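Local coordinates for jasmonate-induced oxygenase 2 (Arabidopsis thaliana, PDB 6LSV), which oxidises the defence hormone jasmonate to 12-hydroxyjasmonate, using iron, 2-oxoglutarate and molecular oxygen, and thereby acts on jasmonate signalling, at residues Val8-Leu13 with Tyr211-Pro216; Ala71-Gly76 with Thr185-Lys190; Asn96-Phe101 with Ser290-Val295; Gln195-Gly200 with Gln272-Ser277. All coordinates share one frame; numbering follows the deposited sequence.

Contact 1: residues Val8-Leu13 with Tyr211-Pro216; sequences VRVQSL and YYPKCP. With AKG (2-oxoglutaric acid), chain C.
With chi1 at -172° in Q11 and -177° in Y211, both side chains send CG to the far side from the backbone N, and they meet where Q11 CG reaches the edge of the Y211 ring, near its plane, 4.2 Å from CE2. P213 packs beside this pair. Its CG lies 4.1 Å from CA of Q11, and its CD approaches CG1 of V10 at 4.4 Å. Proline suits a chain leaving a strand: it is stiff, has no N-H to satisfy, and offers an apolar surface to V10 and to the main chain of Q11. The polar ends have other partners. The amide of Q11 bonds to K108 and to the carbonyl of M103, the hydroxyl of Y211 bonds to E293, and D137 receives the backbone N-H groups of V10 and Q11 at the helix start. Y212, which follows Y211 in the strand, has its CB directed away from the helix, and its OH makes a weak bond of 2.9 Å to O4 of 2-oxoglutarate. The end of strand 204-212 and the proline after it thus pack against an N-terminal helix, while Y212 lines the cosubstrate pocket, as expected in the double-stranded beta-helix core of 2-oxoglutarate dioxygenases.

Contact 2: residues Ala71-Gly76 with Thr185-Lys190; sequences ACRGWG and TNLGLK
The polar side of this contact is R73 facing the main chain of N186. Its NH2 comes within 3.5 Å of N186 O, and the oxygen sits at the edge of the guanidinium group, in its plane. This is an electrostatic approach too loose to count as a hydrogen bond. The R73 side chain is stretched out (chi2 168°, chi3 -176°), which gives it the length to bridge two helix ends whose CA atoms, at R73 and L187, stay 10.3 Å apart. NE also makes a weak bond to OG of S69, one turn back, which may help to steady the arm.

The van der Waals part is L187, whose CD2 methyl lies 4.0 Å from the charged NH2 of R73; the two side chains run alongside one another, pointing opposite ways. Leucine suits the spot because its other neighbours, F194 and Y279, are aromatic. N186 turns its CB toward helix 63-74, where its side chain touches M65, I68 and S69.

Backbone bonds shape both ends. A71 O accepts from W75 N at 2.9 Å and from G76 N at 2.6 Å, and G76 has the positive phi that glycine tolerates easily. G188, the C-prime residue of a Schellman motif, gives its N-H to T185 O at 2.7 Å.

Carbonyl groups at a helix C-terminus carry partial negative charge, so a long cationic side chain there is probably favourable. With its exposed arginine and without a formal bond between the segments, the contact joins helices 63-74 and 161-186 only lightly at the surface.

Contact 3: residues Asn96-Phe101 with Ser290-Val295; sequences NWREFF and SDKERV. With AKG (2-oxoglutaric acid), chain C.
The carboxylate of E293 is gripped at both oxygens. R98 gives NH1 to OE2 at 3.0 Å in a salt bridge, while H102 and Y211 bond to OE1. NH1 approaches OE2 nearly along its C-O bond, and OE2 lies in the guanidinium plane, the two flat groups being almost coplanar, but the N-H points off the line (138°). A turn at chi3 (-53°) swings the guanidinium of R98 round to that oxygen. E95 takes NE of R98 in a second salt bridge.

V295 supplies the apolar half. Its CB lies over one face of the guanidinium, and CG2 rests 4.1 Å from CA of R98. Valine, compact and branched, suits the place where strand 294-302 passes close beside helix 87-102. K292 NZ stands 4.3 Å from R98 NH1, both cations near the E293 carboxylate.

R294 has its CB directed away from the helix and clasps 2-oxoglutarate with two bonds: NH1 to O4 at 2.9 Å, nearly straight at 171°, and NH2 to O3 at 2.8 Å. Arginine suits such a two-point grip. The chemistry implies a division of labour: E293, just before the strand, and V295 within it hold the helix, and R294 between them the cosubstrate.

Contact 4: residues Gln195-Gly200 with Gln272-Ser277; sequences QEAFGG and QILSNS
Two helix C-termini, each closed by a Schellman motif, come together here: A197 and F198, near the C-terminal end of helix 193-197, pack on L274 in the last turn of helix 269-274. L274 places CG beside its backbone N (chi1 -80°), and its two methyls divide the work. CD1 lies 3.5 Å from CE1 of F198, and CD2 lies 4.1 Å from CB of A197. The small alanine leaves room for the leucine methyl, which meets its CB, while the large ring of F198 reaches across to L274 and also touches M180, I203 and P303. On its own side L274 packs on I309 of strand 308-309.

The turns behind these side chains are held by main-chain bonds. G199 has positive phi and gives its N-H to E196 O at 3.0 Å, and G200 N reaches Q195 O at 2.8 Å. Q195 adds a side-chain clasp, its NE2 meeting G200 O at 2.8 Å in an almost straight bond (168°), tilted from the carbonyl plane. In the other helix N276 takes the positive-phi place, and S277 N closes on Q272 O at 2.7 Å.

Across the interface the joining is wholly apolar, with many polar groups of the turns bonded within their own segment or to further neighbours. The chemistry implies a buried hydrophobic joint between two helix ends, each of which is shaped by its own bonds.

Contacts 1 and 3 lie together, their centres about 10 Å apart, on neighbouring strands 204-212 and 294-302 of the main sheet, and both reach 2-oxoglutarate. Contact 1 is buried and apolar across its interface; contact 3 is partly buried and combines a salt bridge with the apolar packing of V295. Contacts 2 and 4 sit on the opposite side of the chain's centre, about 12 Å from each other between centres. They join helix ends that do not touch the cosubstrate: contact 2 is a loose, charged meeting at the surface, contact 4 a buried hydrophobic one. L187 packs on S275, linking this second pair, and helices 161-186 and 193-197 follow each other in the chain.

Contact 1: residues Val8-Leu13 with Tyr211-Pro216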
# COMPACT_ATOMS: atom_id res chain seq x y z
N VAL A 8 0.39 20.01 8.78
CA VAL A 8 1.81 20.17 9.10
C VAL A 8 2.58 19.13 8.30
O VAL A 8 2.30 17.93 8.39
CB VAL A 8 2.06 20.00 10.60
CG1 VAL A 8 3.54 19.85 10.86
CG2 VAL A 8 1.51 21.19 11.36
N ARG A 9 3.54 19.58 7.50
CA ARG A 9 4.37 18.67 6.72
C ARG A 9 5.45 18.09 7.62
O ARG A 9 6.28 18.83 8.16
CB ARG A 9 4.98 19.38 5.52
CG ARG A 9 3.96 20.07 4.64
CD ARG A 9 2.91 19.10 4.12
NE ARG A 9 1.94 19.78 3.27
CZ ARG A 9 0.91 19.17 2.68
NH1 ARG A 9 0.71 17.87 2.85
NH2 ARG A 9 0.07 19.88 1.93
N VAL A 10 5.44 16.77 7.79
CA VAL A 10 6.38 16.11 8.70
C VAL A 10 7.82 16.47 8.35
O VAL A 10 8.69 16.53 9.23
CB VAL A 10 6.15 14.59 8.70
CG1 VAL A 10 6.95 13.92 9.79
CG2 VAL A 10 4.67 14.29 8.88
N GLN A 11 8.09 16.72 7.06
CA GLN A 11 9.43 17.16 6.67
C GLN A 11 9.80 18.48 7.35
O GLN A 11 10.96 18.69 7.71
CB GLN A 11 9.51 17.30 5.15
CG GLN A 11 10.91 17.57 4.65
CD GLN A 11 10.94 18.02 3.21
OE1 GLN A 11 9.90 18.10 2.55
NE2 GLN A 11 12.13 18.31 2.70
N SER A 12 8.82 19.37 7.53
CA SER A 12 9.09 20.64 8.20
C SER A 12 9.53 20.42 9.64
O SER A 12 10.40 21.13 10.15
CB SER A 12 7.86 21.54 8.16
OG SER A 12 7.40 21.75 6.84
N LEU A 13 8.92 19.44 10.31
CA LEU A 13 9.30 19.14 11.69
C LEU A 13 10.72 18.58 11.76
O LEU A 13 11.53 19.00 12.59
CB LEU A 13 8.29 18.18 12.31
CG LEU A 13 6.82 18.54 12.09
CD1 LEU A 13 5.90 17.39 12.48
CD2 LEU A 13 6.47 19.80 12.86
N TYR A 211 7.17 9.04 2.31
CA TYR A 211 8.43 9.63 2.75
C TYR A 211 8.45 9.65 4.27
O TYR A 211 7.58 10.27 4.90
CB TYR A 211 8.59 11.05 2.20
CG TYR A 211 9.92 11.69 2.55
CD1 TYR A 211 11.10 10.97 2.48
CD2 TYR A 211 9.98 13.02 2.95
CE1 TYR A 211 12.31 11.54 2.80
CE2 TYR A 211 11.20 13.61 3.27
CZ TYR A 211 12.36 12.86 3.20
OH TYR A 211 13.57 13.43 3.51
N TYR A 212 9.43 8.96 4.86
CA TYR A 212 9.58 8.87 6.31
C TYR A 212 10.85 9.60 6.73
O TYR A 212 11.93 9.00 6.75
CB TYR A 212 9.62 7.41 6.76
CG TYR A 212 8.51 6.57 6.18
CD1 TYR A 212 7.25 6.55 6.77
CD2 TYR A 212 8.71 5.80 5.04
CE1 TYR A 212 6.22 5.79 6.24
CE2 TYR A 212 7.69 5.04 4.50
CZ TYR A 212 6.45 5.04 5.11
OH TYR A 212 5.43 4.28 4.58
N PRO A 213 10.77 10.90 7.07
CA PRO A 213 11.97 11.65 7.47
C PRO A 213 12.51 11.18 8.80
O PRO A 213 11.93 10.28 9.42
CB PRO A 213 11.46 13.10 7.56
CG PRO A 213 10.14 13.11 6.82
CD PRO A 213 9.57 11.75 7.05
N LYS A 214 13.63 11.74 9.27
CA LYS A 214 14.16 11.32 10.55
C LYS A 214 13.26 11.83 11.67
O LYS A 214 12.61 12.88 11.56
CB LYS A 214 15.61 11.79 10.73
CG LYS A 214 16.58 11.38 9.61
CD LYS A 214 17.80 12.27 9.59
CE LYS A 214 17.48 13.74 9.64
NZ LYS A 214 16.29 14.30 8.92
N CYS A 215 13.19 11.06 12.76
CA CYS A 215 12.27 11.34 13.84
C CYS A 215 13.05 11.49 15.14
O CYS A 215 13.87 10.63 15.47
CB CYS A 215 11.23 10.22 13.98
SG CYS A 215 10.03 10.50 15.29
N PRO A 216 12.83 12.57 15.90
CA PRO A 216 13.65 12.79 17.10
C PRO A 216 13.45 11.74 18.18
O PRO A 216 14.39 11.48 18.94
CB PRO A 216 13.21 14.18 17.57
CG PRO A 216 11.86 14.38 16.96
CD PRO A 216 11.88 13.66 15.66
C1 AKG C . 2.03 1.45 2.30
O1 AKG C . 1.38 0.55 1.71
O2 AKG C . 1.72 2.66 2.12
C2 AKG C . 3.17 1.06 3.25
O5 AKG C . 2.91 0.41 4.21
C3 AKG C . 4.62 1.49 3.01
C4 AKG C . 5.56 0.35 3.44
C5 AKG C . 6.99 0.87 3.64
O3 AKG C . 7.97 0.11 3.46
O4 AKG C . 7.17 2.06 3.99

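Contact 2: residues Ala71-Gly76 with Thr185-Lys190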
# COMPACT_ATOMS: atom_id res chain seq x y z
N ALA A 71 1.68 -18.67 1.58
CA ALA A 71 1.93 -17.31 2.05
C ALA A 71 0.65 -16.48 2.04
O ALA A 71 0.36 -15.75 3.00
CB ALA A 71 3.00 -16.64 1.18
N CYS A 72 -0.14 -16.59 0.97
CA CYS A 72 -1.35 -15.79 0.85
C CYS A 72 -2.42 -16.17 1.87
O CYS A 72 -3.27 -15.34 2.19
CB CYS A 72 -1.93 -15.92 -0.56
SG CYS A 72 -0.82 -15.34 -1.87
N ARG A 73 -2.38 -17.40 2.38
CA ARG A 73 -3.41 -17.86 3.31
C ARG A 73 -3.06 -17.59 4.76
O ARG A 73 -3.94 -17.26 5.56
CB ARG A 73 -3.66 -19.36 3.11
CG ARG A 73 -4.27 -19.72 1.76
CD ARG A 73 -4.21 -21.22 1.52
NE ARG A 73 -4.69 -21.59 0.19
CZ ARG A 73 -5.73 -22.38 -0.03
NH1 ARG A 73 -6.41 -22.90 0.99
NH2 ARG A 73 -6.11 -22.66 -1.27
N GLY A 74 -1.78 -17.71 5.13
CA GLY A 74 -1.39 -17.55 6.52
C GLY A 74 -0.71 -16.22 6.83
O GLY A 74 -0.82 -15.72 7.95
N TRP A 75 -0.01 -15.66 5.85
CA TRP A 75 0.69 -14.40 6.02
C TRP A 75 0.12 -13.26 5.20
O TRP A 75 0.20 -12.11 5.63
CB TRP A 75 2.18 -14.56 5.67
CG TRP A 75 2.83 -15.62 6.48
CD1 TRP A 75 2.80 -16.97 6.24
CD2 TRP A 75 3.61 -15.44 7.67
NE1 TRP A 75 3.51 -17.63 7.21
CE2 TRP A 75 4.02 -16.71 8.10
CE3 TRP A 75 3.99 -14.32 8.41
CZ2 TRP A 75 4.80 -16.90 9.23
CZ3 TRP A 75 4.78 -14.50 9.54
CH2 TRP A 75 5.17 -15.79 9.94
N GLY A 76 -0.45 -13.55 4.04
CA GLY A 76 -1.02 -12.51 3.21
C GLY A 76 -0.01 -11.66 2.47
O GLY A 76 -0.34 -10.52 2.10
N THR A 185 -5.35 -19.30 -9.83
CA THR A 185 -5.09 -20.72 -9.99
C THR A 185 -4.91 -21.40 -8.64
O THR A 185 -5.44 -22.49 -8.41
CB THR A 185 -3.84 -20.90 -10.85
OG1 THR A 185 -4.16 -20.56 -12.21
CG2 THR A 185 -3.34 -22.32 -10.78
N ASN A 186 -4.20 -20.74 -7.71
CA ASN A 186 -3.98 -21.34 -6.40
C ASN A 186 -5.27 -21.59 -5.64
O ASN A 186 -5.28 -22.39 -4.70
CB ASN A 186 -3.04 -20.45 -5.58
CG ASN A 186 -1.58 -20.83 -5.77
OD1 ASN A 186 -1.21 -22.00 -5.66
ND2 ASN A 186 -0.74 -19.84 -6.06
N LEU A 187 -6.37 -20.93 -6.02
CA LEU A 187 -7.67 -21.21 -5.45
C LEU A 187 -8.46 -22.24 -6.26
O LEU A 187 -9.65 -22.41 -6.01
CB LEU A 187 -8.49 -19.92 -5.31
CG LEU A 187 -8.01 -18.91 -4.27
CD1 LEU A 187 -8.89 -17.66 -4.26
CD2 LEU A 187 -7.95 -19.53 -2.88
N GLY A 188 -7.81 -22.91 -7.21
CA GLY A 188 -8.50 -23.87 -8.04
C GLY A 188 -9.49 -23.27 -9.02
O GLY A 188 -10.42 -23.95 -9.45
N LEU A 189 -9.31 -22.00 -9.37
CA LEU A 189 -10.19 -21.30 -10.29
C LEU A 189 -9.55 -21.19 -11.67
O LEU A 189 -8.34 -21.39 -11.83
CB LEU A 189 -10.53 -19.90 -9.77
CG LEU A 189 -10.98 -19.75 -8.32
CD1 LEU A 189 -10.81 -18.31 -7.87
CD2 LEU A 189 -12.42 -20.19 -8.15
N LYS A 190 -10.38 -20.87 -12.66
CA LYS A 190 -9.87 -20.45 -13.96
C LYS A 190 -8.80 -19.39 -13.76
O LYS A 190 -8.98 -18.45 -12.98
CB LYS A 190 -11.00 -19.90 -14.83
CG LYS A 190 -12.01 -20.94 -15.28
CD LYS A 190 -13.23 -20.28 -15.89
CE LYS A 190 -12.86 -19.45 -17.11
NZ LYS A 190 -13.38 -18.06 -16.99

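Contact 3: residues Asn96-Phe101 with Ser290-Val295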
# COMPACT_ATOMS: atom_id res chain seq x y z
N ASN A 96 14.09 9.17 -8.11
CA ASN A 96 13.29 10.29 -8.59
C ASN A 96 12.38 10.81 -7.48
O ASN A 96 12.30 12.02 -7.24
CB ASN A 96 12.47 9.87 -9.80
CG ASN A 96 13.18 10.14 -11.11
OD1 ASN A 96 12.85 11.08 -11.82
ND2 ASN A 96 14.17 9.31 -11.43
N TRP A 97 11.67 9.91 -6.80
CA TRP A 97 10.79 10.33 -5.72
C TRP A 97 11.58 10.86 -4.53
O TRP A 97 11.18 11.85 -3.91
CB TRP A 97 9.87 9.18 -5.30
CG TRP A 97 8.69 9.03 -6.21
CD1 TRP A 97 8.49 8.06 -7.16
CD2 TRP A 97 7.54 9.88 -6.27
NE1 TRP A 97 7.29 8.26 -7.79
CE2 TRP A 97 6.69 9.38 -7.27
CE3 TRP A 97 7.15 11.03 -5.57
CZ2 TRP A 97 5.47 9.97 -7.58
CZ3 TRP A 97 5.94 11.62 -5.88
CH2 TRP A 97 5.12 11.09 -6.88
N ARG A 98 12.70 10.21 -4.21
CA ARG A 98 13.55 10.73 -3.14
C ARG A 98 13.99 12.16 -3.44
O ARG A 98 14.01 13.01 -2.54
CB ARG A 98 14.78 9.84 -2.95
CG ARG A 98 15.63 10.24 -1.76
CD ARG A 98 17.03 9.63 -1.82
NE ARG A 98 17.01 8.17 -1.99
CZ ARG A 98 16.64 7.31 -1.04
NH1 ARG A 98 16.25 7.76 0.15
NH2 ARG A 98 16.67 6.01 -1.29
N GLU A 99 14.32 12.45 -4.70
CA GLU A 99 14.69 13.80 -5.09
C GLU A 99 13.51 14.76 -4.92
O GLU A 99 13.69 15.90 -4.49
CB GLU A 99 15.19 13.81 -6.54
CG GLU A 99 15.37 15.19 -7.15
CD GLU A 99 16.49 15.99 -6.50
OE1 GLU A 99 17.67 15.73 -6.82
OE2 GLU A 99 16.18 16.88 -5.68
N PHE A 100 12.30 14.30 -5.25
CA PHE A 100 11.11 15.12 -5.05
C PHE A 100 10.94 15.49 -3.58
O PHE A 100 10.66 16.65 -3.25
CB PHE A 100 9.88 14.39 -5.58
CG PHE A 100 8.58 15.09 -5.26
CD1 PHE A 100 8.16 16.17 -6.01
CD2 PHE A 100 7.79 14.66 -4.20
CE1 PHE A 100 6.97 16.82 -5.72
CE2 PHE A 100 6.60 15.30 -3.91
CZ PHE A 100 6.19 16.38 -4.67
N PHE A 101 11.12 14.52 -2.69
CA PHE A 101 10.93 14.78 -1.27
C PHE A 101 12.11 15.50 -0.63
O PHE A 101 11.96 16.05 0.46
CB PHE A 101 10.66 13.47 -0.53
CG PHE A 101 9.27 12.93 -0.75
CD1 PHE A 101 8.17 13.57 -0.20
CD2 PHE A 101 9.06 11.80 -1.52
CE1 PHE A 101 6.89 13.09 -0.40
CE2 PHE A 101 7.78 11.30 -1.73
CZ PHE A 101 6.70 11.95 -1.17
N SER A 290 15.85 7.90 14.05
CA SER A 290 16.36 9.24 14.24
C SER A 290 17.47 9.61 13.26
O SER A 290 17.79 10.79 13.13
CB SER A 290 16.89 9.40 15.66
OG SER A 290 17.91 8.45 15.93
N ASP A 291 18.06 8.63 12.58
CA ASP A 291 19.33 8.84 11.89
C ASP A 291 19.24 8.78 10.38
O ASP A 291 20.14 9.32 9.71
CB ASP A 291 20.36 7.82 12.38
CG ASP A 291 20.45 7.78 13.90
OD1 ASP A 291 20.54 8.87 14.50
OD2 ASP A 291 20.42 6.67 14.48
N LYS A 292 18.22 8.14 9.81
CA LYS A 292 18.08 8.12 8.37
C LYS A 292 16.60 8.09 8.01
O LYS A 292 15.73 7.82 8.84
CB LYS A 292 18.85 6.93 7.75
CG LYS A 292 19.11 7.07 6.24
CD LYS A 292 19.37 8.52 5.79
CE LYS A 292 19.67 8.59 4.30
NZ LYS A 292 18.91 7.55 3.54
N GLU A 293 16.32 8.42 6.76
CA GLU A 293 14.99 8.50 6.21
C GLU A 293 14.66 7.21 5.48
O GLU A 293 15.46 6.27 5.44
CB GLU A 293 14.89 9.71 5.27
CG GLU A 293 16.10 9.83 4.34
CD GLU A 293 15.83 10.67 3.12
OE1 GLU A 293 15.74 11.91 3.26
OE2 GLU A 293 15.71 10.10 2.01
N ARG A 294 13.47 7.16 4.89
CA ARG A 294 13.04 6.04 4.07
C ARG A 294 12.17 6.57 2.94
O ARG A 294 11.53 7.62 3.07
CB ARG A 294 12.26 4.99 4.87
CG ARG A 294 13.12 4.05 5.71
CD ARG A 294 12.31 2.92 6.35
NE ARG A 294 12.04 1.81 5.43
CZ ARG A 294 10.87 1.56 4.86
NH1 ARG A 294 9.82 2.34 5.12
NH2 ARG A 294 10.73 0.53 4.03
N VAL A 295 12.17 5.85 1.82
CA VAL A 295 11.28 6.13 0.70
C VAL A 295 10.75 4.80 0.19
O VAL A 295 11.54 3.93 -0.20
CB VAL A 295 11.98 6.90 -0.43
CG1 VAL A 295 11.21 6.75 -1.73
CG2 VAL A 295 12.14 8.37 -0.06
C1 AKG C . 2.03 1.45 2.30
O1 AKG C . 1.38 0.55 1.71
O2 AKG C . 1.72 2.66 2.12
C2 AKG C . 3.17 1.06 3.25
O5 AKG C . 2.91 0.41 4.21
C3 AKG C . 4.62 1.49 3.01
C4 AKG C . 5.56 0.35 3.44
C5 AKG C . 6.99 0.87 3.64
O3 AKG C . 7.97 0.11 3.46
O4 AKG C . 7.17 2.06 3.99

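Contact 4: residues Gln195-Gly200 with Gln272-Ser277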
# COMPACT_ATOMS: atom_id res chain seq x y z
N GLN A 195 -8.93 -11.61 -12.58
CA GLN A 195 -8.98 -10.56 -13.59
C GLN A 195 -10.41 -10.30 -14.05
O GLN A 195 -10.77 -9.16 -14.33
CB GLN A 195 -8.10 -10.92 -14.78
CG GLN A 195 -7.71 -9.73 -15.62
CD GLN A 195 -6.73 -8.83 -14.90
OE1 GLN A 195 -5.71 -9.30 -14.40
NE2 GLN A 195 -7.04 -7.54 -14.83
N GLU A 196 -11.22 -11.36 -14.12
CA GLU A 196 -12.63 -11.21 -14.44
C GLU A 196 -13.36 -10.42 -13.36
O GLU A 196 -14.04 -9.43 -13.64
CB GLU A 196 -13.25 -12.59 -14.61
CG GLU A 196 -14.35 -12.71 -15.63
CD GLU A 196 -14.89 -14.13 -15.71
OE1 GLU A 196 -15.85 -14.44 -14.97
OE2 GLU A 196 -14.35 -14.93 -16.50
N ALA A 197 -13.20 -10.84 -12.10
CA ALA A 197 -13.92 -10.21 -11.00
C ALA A 197 -13.55 -8.74 -10.83
O ALA A 197 -14.38 -7.94 -10.38
CB ALA A 197 -13.66 -10.97 -9.70
N PHE A 198 -12.31 -8.38 -11.17
CA PHE A 198 -11.86 -7.00 -11.04
C PHE A 198 -12.41 -6.08 -12.12
O PHE A 198 -12.23 -4.86 -12.02
CB PHE A 198 -10.34 -6.93 -11.07
CG PHE A 198 -9.67 -7.22 -9.76
CD1 PHE A 198 -10.08 -8.29 -8.98
CD2 PHE A 198 -8.62 -6.44 -9.32
CE1 PHE A 198 -9.45 -8.56 -7.78
CE2 PHE A 198 -7.99 -6.70 -8.13
CZ PHE A 198 -8.40 -7.77 -7.35
N GLY A 199 -13.04 -6.63 -13.15
CA GLY A 199 -13.50 -5.87 -14.29
C GLY A 199 -12.69 -6.02 -15.57
O GLY A 199 -12.68 -5.09 -16.38
N GLY A 200 -12.02 -7.15 -15.77
CA GLY A 200 -11.22 -7.35 -16.96
C GLY A 200 -10.03 -6.42 -17.07
O GLY A 200 -9.18 -6.37 -16.18
N GLN A 272 -9.15 -10.51 0.00
CA GLN A 272 -9.63 -11.28 1.14
C GLN A 272 -11.13 -11.53 1.03
O GLN A 272 -11.62 -12.63 1.31
CB GLN A 272 -9.30 -10.58 2.46
CG GLN A 272 -10.02 -11.18 3.68
CD GLN A 272 -9.41 -10.78 5.02
OE1 GLN A 272 -8.23 -10.48 5.11
NE2 GLN A 272 -10.23 -10.81 6.06
N ILE A 273 -11.88 -10.51 0.59
CA ILE A 273 -13.33 -10.66 0.43
C ILE A 273 -13.65 -11.60 -0.73
O ILE A 273 -14.52 -12.46 -0.62
CB ILE A 273 -13.98 -9.28 0.24
CG1 ILE A 273 -13.75 -8.40 1.47
CG2 ILE A 273 -15.47 -9.42 -0.03
CD1 ILE A 273 -13.78 -6.92 1.18
N LEU A 274 -12.95 -11.44 -1.86
CA LEU A 274 -13.22 -12.29 -3.02
C LEU A 274 -12.90 -13.76 -2.73
O LEU A 274 -13.67 -14.65 -3.11
CB LEU A 274 -12.42 -11.80 -4.23
CG LEU A 274 -13.02 -10.59 -4.96
CD1 LEU A 274 -12.02 -10.02 -5.95
CD2 LEU A 274 -14.31 -10.97 -5.67
N SER A 275 -11.79 -14.02 -2.04
CA SER A 275 -11.42 -15.37 -1.68
C SER A 275 -12.24 -15.92 -0.52
O SER A 275 -11.89 -16.98 0.02
CB SER A 275 -9.93 -15.43 -1.33
OG SER A 275 -9.64 -14.75 -0.13
N ASN A 276 -13.32 -15.24 -0.13
CA ASN A 276 -14.13 -15.61 1.03
C ASN A 276 -13.25 -15.90 2.24
O ASN A 276 -13.46 -16.87 2.98
CB ASN A 276 -15.04 -16.80 0.73
CG ASN A 276 -16.26 -16.86 1.65
OD1 ASN A 276 -16.69 -15.85 2.20
ND2 ASN A 276 -16.80 -18.06 1.83
N SER A 277 -12.23 -15.05 2.43
CA SER A 277 -11.25 -15.11 3.52
C SER A 277 -10.28 -16.28 3.40
O SER A 277 -9.56 -16.56 4.37
CB SER A 277 -11.91 -15.15 4.90
OG SER A 277 -12.04 -13.84 5.44